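Local structure of chromosome replication initiation inhibitor protein (3FD3) at residues Leu73-Ala79 / Trp147-Gln153; Pro101-Gln107 / Tyr126-Pro132. The protein probably regulates transcription as a DNA-binding LysR-family factor, of which this chain is the C-terminal part holding the substrate-binding domain. All coordinates share one frame; numbering follows the deposited sequence.

Contact 1 and contact 2 lie next to each other, their centres about 14 Å apart, and contact 2 is nested in the chain between the two segments of contact 1. Trp-147 joins them: its O probably accepts a hydrogen bond from Leu-103 N (2.8 Å), and its N probably donates one to Pro-101 O (3.2 Å). Through these two bonds the parallel pair 102-104 and 128-130 is joined to the 147-153 segment. A calcium ion is bound at contact 1 by Leu-149 O, and the nearest side-chain atoms of Tyr-126 in contact 2 and Leu-149 are about 8 Å apart. Contact 2 also reaches the second subunit, whereas contact 1 is buried within its own chain.

Contact 1: residues Leu73-Ala79 / Trp147-Gln153; sequences LRYHATA and WGLNPVQ. With CA (calcium ion), chain B.
The ring of Tyr-75 lies alongside that of Pro-151, CE2 to CG at 3.8 Å, although this is a non-hydrogen-bonded pair whose side chains diverge at the backbone. The Tyr-75 hydroxyl bonds beyond the pair, to Asp-11. Next along, Leu-149 folds both methyls onto Ala-77: CD1 comes within 3.5 Å of Ala-77 N and CD2 meets Ala-77 CB at 3.7 Å, because chi1 of -82° sets CG beside its own backbone N. On the opposite face of the strand pair, Asn-150 ND2 donates to Thr-78 OG1 at 2.8 Å, the hydroxyl only 5° out of the amide plane. The same nitrogen also bonds Ser-141, so two partners hold it. Val-152 CB approaches the edge of the His-76 ring in its plane, while His-76 ND1 is taken by Glu-166. The backbones pair as antiparallel strands, from Val-152 N to Arg-74 O at 2.8 Å down to Gly-148 N and Thr-78 O at 3.2 Å. Leu-149 O turns out of this pairing to bind the calcium ion at 2.4 Å, with two waters among the other ligands. Strand 148-151 edges the six-stranded sheet of this chain; strand 66-79 separates it from strand 165-181, and helix 111-120 packs over Ala-77 and Leu-149 while helix 134-142 covers Asn-150.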
# COMPACT_ATOMS: atom_id res chain seq x y z
N LEU A 73 -18.45 -0.03 -1.40
CA LEU A 73 -17.21 0.54 -1.95
C LEU A 73 -17.35 0.52 -3.48
O LEU A 73 -17.49 -0.55 -4.09
CB LEU A 73 -15.99 -0.25 -1.49
CG LEU A 73 -14.63 0.35 -1.89
CD1 LEU A 73 -14.52 1.79 -1.41
CD2 LEU A 73 -13.50 -0.50 -1.37
N ARG A 74 -17.43 1.71 -4.06
CA ARG A 74 -17.64 1.83 -5.51
C ARG A 74 -16.32 2.02 -6.19
O ARG A 74 -15.48 2.82 -5.74
CB ARG A 74 -18.56 3.00 -5.84
CG ARG A 74 -18.60 3.34 -7.31
CD ARG A 74 -19.82 4.16 -7.67
NE ARG A 74 -21.04 3.38 -7.60
CZ ARG A 74 -22.25 3.82 -7.93
NH1 ARG A 74 -22.43 5.06 -8.35
NH2 ARG A 74 -23.29 3.01 -7.84
N TYR A 75 -16.13 1.27 -7.29
CA TYR A 75 -14.93 1.34 -8.09
C TYR A 75 -15.25 1.82 -9.49
O TYR A 75 -16.35 1.58 -10.00
CB TYR A 75 -14.33 -0.05 -8.23
CG TYR A 75 -13.76 -0.71 -6.98
CD1 TYR A 75 -14.60 -1.27 -6.03
CD2 TYR A 75 -12.41 -0.86 -6.81
CE1 TYR A 75 -14.10 -1.92 -4.93
CE2 TYR A 75 -11.90 -1.49 -5.71
CZ TYR A 75 -12.76 -2.04 -4.76
OH TYR A 75 -12.25 -2.71 -3.66
N HIS A 76 -14.28 2.50 -10.11
CA HIS A 76 -14.41 2.90 -11.51
C HIS A 76 -13.22 2.34 -12.30
O HIS A 76 -12.08 2.35 -11.82
CB HIS A 76 -14.45 4.42 -11.64
CG HIS A 76 -15.66 5.06 -11.03
ND1 HIS A 76 -16.87 5.16 -11.67
CD2 HIS A 76 -15.85 5.60 -9.80
CE1 HIS A 76 -17.75 5.74 -10.88
NE2 HIS A 76 -17.15 6.03 -9.74
N ALA A 77 -13.51 1.86 -13.50
CA ALA A 77 -12.48 1.37 -14.42
C ALA A 77 -11.87 2.59 -15.10
O ALA A 77 -12.56 3.30 -15.83
CB ALA A 77 -13.09 0.41 -15.45
N THR A 78 -10.60 2.85 -14.83
CA THR A 78 -9.96 4.11 -15.18
C THR A 78 -8.59 3.92 -15.85
O THR A 78 -7.87 2.94 -15.61
CB THR A 78 -9.74 5.03 -13.95
OG1 THR A 78 -9.00 4.30 -12.96
CG2 THR A 78 -11.07 5.55 -13.38
N ALA A 79 -8.25 4.86 -16.69
CA ALA A 79 -6.91 4.92 -17.30
C ALA A 79 -6.61 6.39 -17.59
O ALA A 79 -7.48 7.25 -17.47
CB ALA A 79 -6.84 4.10 -18.59
N TRP A 147 -4.92 0.05 -17.39
CA TRP A 147 -6.26 0.37 -16.88
C TRP A 147 -6.64 -0.61 -15.78
O TRP A 147 -6.19 -1.74 -15.76
CB TRP A 147 -7.29 0.34 -17.99
CG TRP A 147 -7.63 -1.07 -18.48
CD1 TRP A 147 -6.99 -1.78 -19.44
CD2 TRP A 147 -8.67 -1.91 -17.98
NE1 TRP A 147 -7.56 -3.01 -19.58
CE2 TRP A 147 -8.60 -3.12 -18.69
CE3 TRP A 147 -9.65 -1.76 -16.99
CZ2 TRP A 147 -9.49 -4.18 -18.46
CZ3 TRP A 147 -10.52 -2.81 -16.75
CH2 TRP A 147 -10.43 -4.00 -17.48
N GLY A 148 -7.47 -0.16 -14.85
CA GLY A 148 -7.92 -1.03 -13.78
C GLY A 148 -9.01 -0.41 -12.96
O GLY A 148 -9.36 0.76 -13.15
N LEU A 149 -9.56 -1.22 -12.05
CA LEU A 149 -10.64 -0.76 -11.17
C LEU A 149 -10.03 -0.14 -9.92
O LEU A 149 -9.23 -0.77 -9.21
CB LEU A 149 -11.56 -1.92 -10.82
CG LEU A 149 -12.65 -2.28 -11.84
CD1 LEU A 149 -13.75 -1.24 -11.88
CD2 LEU A 149 -12.06 -2.45 -13.26
N ASN A 150 -10.39 1.11 -9.67
CA ASN A 150 -9.90 1.83 -8.52
C ASN A 150 -11.07 2.35 -7.68
O ASN A 150 -12.08 2.83 -8.24
CB ASN A 150 -9.07 3.04 -8.97
CG ASN A 150 -7.80 2.64 -9.63
OD1 ASN A 150 -6.92 2.09 -8.99
ND2 ASN A 150 -7.67 2.92 -10.94
N PRO A 151 -10.95 2.30 -6.36
CA PRO A 151 -12.00 2.90 -5.53
C PRO A 151 -12.23 4.39 -5.84
O PRO A 151 -11.26 5.14 -6.05
CB PRO A 151 -11.46 2.73 -4.11
CG PRO A 151 -10.45 1.66 -4.19
CD PRO A 151 -9.86 1.72 -5.54
N VAL A 152 -13.50 4.80 -5.85
CA VAL A 152 -13.89 6.15 -6.20
C VAL A 152 -13.20 7.20 -5.33
O VAL A 152 -12.84 8.28 -5.83
CB VAL A 152 -15.45 6.35 -6.12
CG1 VAL A 152 -16.00 6.11 -4.70
CG2 VAL A 152 -15.83 7.74 -6.65
N GLN A 153 -12.96 6.86 -4.07
CA GLN A 153 -12.35 7.81 -3.12
C GLN A 153 -10.95 8.22 -3.59
O GLN A 153 -10.49 9.33 -3.31
CB GLN A 153 -12.26 7.22 -1.71
CG GLN A 153 -13.57 6.92 -1.03
CD GLN A 153 -14.26 5.64 -1.47
OE1 GLN A 153 -13.68 4.85 -2.18
NE2 GLN A 153 -15.53 5.44 -1.02
CA CA B . -8.31 -2.50 -7.80
O HOH W 1 -17.94 3.85 -2.19
O HOH W 2 -7.54 -1.06 -6.02
O HOH W 3 -8.78 -4.32 -9.09

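Contact 2: residues Pro101-Gln107 / Tyr126-Pro132; sequences PGLTFNQ and YPTHWLP
Thr-104 fills the space between Tyr-126, Thr-128 and Trp-130. Its CB rests 3.4 Å from Thr-128 OG1. With chi1 at -51°, OG1 stands beside the backbone N and CG2 takes the place anti to it, which sends the two branches to different partners. OG1 is hydrogen-bonded to Tyr-126 OH at 2.6 Å, approaching near the plane of the phenol ring, and it lies 2.7 Å from Thr-128 OG1 as well. CG2 instead touches the indole of Trp-130 obliquely, at CZ3, 3.6 Å away. Thr-128 OG1 itself donates to His-129 O, which also accepts from Thr-104 N, so two bonds grip that carbonyl. Thr-128 CG2 covers one face of the indole toward its rim, and Asn-106 O meets the indole edge in plane. Farther on, Pro-132 CA sits over the centre of the Phe-105 ring in a CH-pi contact, 3.6 Å from the centroid and 14° off the ring normal. Gly-102 passes close by the Tyr-126 ring, its N bonded to Pro-127 O and its O to His-129 N. Leu-103 turns to the other side of the strand pair, against His-129 and helix 134-142. His-129 ND1 bonds Val-32 N of the second subunit, and Trp-130 makes backbone hydrogen bonds to that subunit. Strands 102-104 and 128-130 run parallel, their axes 33° apart, and helix 111-120 connects them, making a beta-alpha-beta unit of the kind that builds the alpha/beta subdomains of LysR substrate-binding domains, which share the periplasmic-binding-protein fold.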
# COMPACT_ATOMS: atom_id res chain seq x y z
N PRO A 101 -2.91 -3.24 -21.98
CA PRO A 101 -2.44 -3.73 -20.67
C PRO A 101 -3.38 -3.37 -19.53
O PRO A 101 -3.59 -2.20 -19.24
CB PRO A 101 -1.09 -3.01 -20.48
CG PRO A 101 -0.65 -2.69 -21.84
CD PRO A 101 -1.90 -2.38 -22.62
N GLY A 102 -3.90 -4.39 -18.87
CA GLY A 102 -4.67 -4.19 -17.65
C GLY A 102 -3.77 -4.12 -16.44
O GLY A 102 -2.54 -4.37 -16.50
N LEU A 103 -4.41 -3.83 -15.31
CA LEU A 103 -3.82 -3.96 -14.00
C LEU A 103 -4.66 -4.97 -13.20
O LEU A 103 -5.89 -4.87 -13.17
CB LEU A 103 -3.82 -2.63 -13.26
CG LEU A 103 -3.15 -1.47 -13.97
CD1 LEU A 103 -3.47 -0.12 -13.28
CD2 LEU A 103 -1.62 -1.70 -14.06
N THR A 104 -3.99 -5.93 -12.58
CA THR A 104 -4.65 -6.96 -11.76
C THR A 104 -3.90 -7.06 -10.43
O THR A 104 -2.68 -7.09 -10.39
CB THR A 104 -4.72 -8.32 -12.49
OG1 THR A 104 -5.26 -8.14 -13.82
CG2 THR A 104 -5.61 -9.33 -11.71
N PHE A 105 -4.63 -7.09 -9.32
CA PHE A 105 -4.01 -6.97 -8.00
C PHE A 105 -3.26 -8.28 -7.69
O PHE A 105 -2.09 -8.25 -7.33
CB PHE A 105 -5.11 -6.66 -6.97
CG PHE A 105 -4.61 -6.23 -5.63
CD1 PHE A 105 -4.08 -7.16 -4.75
CD2 PHE A 105 -4.71 -4.91 -5.22
CE1 PHE A 105 -3.63 -6.77 -3.49
CE2 PHE A 105 -4.27 -4.53 -3.95
CZ PHE A 105 -3.74 -5.43 -3.11
N ASN A 106 -3.92 -9.41 -7.86
CA ASN A 106 -3.33 -10.71 -7.68
C ASN A 106 -4.24 -11.75 -8.34
O ASN A 106 -5.18 -11.37 -9.03
CB ASN A 106 -3.06 -11.03 -6.19
CG ASN A 106 -4.32 -11.06 -5.36
OD1 ASN A 106 -5.42 -11.33 -5.87
ND2 ASN A 106 -4.16 -10.85 -4.05
N GLN A 107 -3.98 -13.03 -8.15
CA GLN A 107 -4.72 -14.04 -8.90
C GLN A 107 -6.17 -14.19 -8.44
O GLN A 107 -6.97 -14.80 -9.13
CB GLN A 107 -3.98 -15.38 -8.85
CG GLN A 107 -2.65 -15.29 -9.58
CD GLN A 107 -1.83 -16.55 -9.51
OE1 GLN A 107 -1.79 -17.33 -10.47
NE2 GLN A 107 -1.15 -16.76 -8.38
N TYR A 126 -7.76 -10.51 -20.96
CA TYR A 126 -6.96 -9.29 -21.13
C TYR A 126 -5.52 -9.53 -20.65
O TYR A 126 -5.32 -10.21 -19.65
CB TYR A 126 -7.61 -8.10 -20.40
CG TYR A 126 -7.64 -8.21 -18.90
CD1 TYR A 126 -8.64 -8.92 -18.24
CD2 TYR A 126 -6.67 -7.58 -18.13
CE1 TYR A 126 -8.67 -9.03 -16.85
CE2 TYR A 126 -6.67 -7.69 -16.74
CZ TYR A 126 -7.67 -8.42 -16.09
OH TYR A 126 -7.66 -8.51 -14.71
N PRO A 127 -4.53 -8.95 -21.35
CA PRO A 127 -3.15 -9.04 -20.85
C PRO A 127 -3.02 -8.10 -19.67
O PRO A 127 -3.70 -7.08 -19.60
CB PRO A 127 -2.32 -8.56 -22.04
CG PRO A 127 -3.19 -7.65 -22.79
CD PRO A 127 -4.60 -8.16 -22.59
N THR A 128 -2.16 -8.42 -18.72
CA THR A 128 -2.13 -7.61 -17.52
C THR A 128 -0.77 -7.49 -16.91
O THR A 128 0.05 -8.41 -16.96
CB THR A 128 -3.13 -8.17 -16.45
OG1 THR A 128 -3.41 -7.17 -15.46
CG2 THR A 128 -2.57 -9.43 -15.78
N HIS A 129 -0.56 -6.35 -16.27
CA HIS A 129 0.47 -6.23 -15.26
C HIS A 129 -0.12 -6.73 -13.94
O HIS A 129 -1.33 -6.67 -13.73
CB HIS A 129 0.89 -4.77 -15.05
CG HIS A 129 1.31 -4.05 -16.28
ND1 HIS A 129 2.52 -4.28 -16.90
CD2 HIS A 129 0.72 -3.04 -16.97
CE1 HIS A 129 2.65 -3.46 -17.93
NE2 HIS A 129 1.56 -2.71 -18.01
N TRP A 130 0.73 -7.21 -13.03
CA TRP A 130 0.29 -7.65 -11.71
C TRP A 130 0.87 -6.71 -10.67
O TRP A 130 2.09 -6.52 -10.60
CB TRP A 130 0.72 -9.08 -11.45
CG TRP A 130 0.24 -10.04 -12.50
CD1 TRP A 130 0.86 -10.37 -13.68
CD2 TRP A 130 -0.96 -10.83 -12.45
NE1 TRP A 130 0.11 -11.31 -14.36
CE2 TRP A 130 -1.01 -11.60 -13.63
CE3 TRP A 130 -2.00 -10.95 -11.52
CZ2 TRP A 130 -2.06 -12.48 -13.90
CZ3 TRP A 130 -3.04 -11.82 -11.79
CH2 TRP A 130 -3.07 -12.57 -12.97
N LEU A 131 -0.02 -6.13 -9.85
CA LEU A 131 0.36 -5.02 -8.99
C LEU A 131 -0.47 -5.08 -7.70
O LEU A 131 -1.57 -4.54 -7.64
CB LEU A 131 0.17 -3.73 -9.75
CG LEU A 131 0.51 -2.47 -8.99
CD1 LEU A 131 1.85 -2.55 -8.31
CD2 LEU A 131 0.41 -1.29 -9.95
N PRO A 132 0.03 -5.80 -6.70
CA PRO A 132 -0.75 -6.02 -5.48
C PRO A 132 -0.66 -4.83 -4.51
O PRO A 132 -0.11 -4.93 -3.38
CB PRO A 132 -0.10 -7.26 -4.90
CG PRO A 132 1.30 -7.19 -5.33
CD PRO A 132 1.27 -6.60 -6.71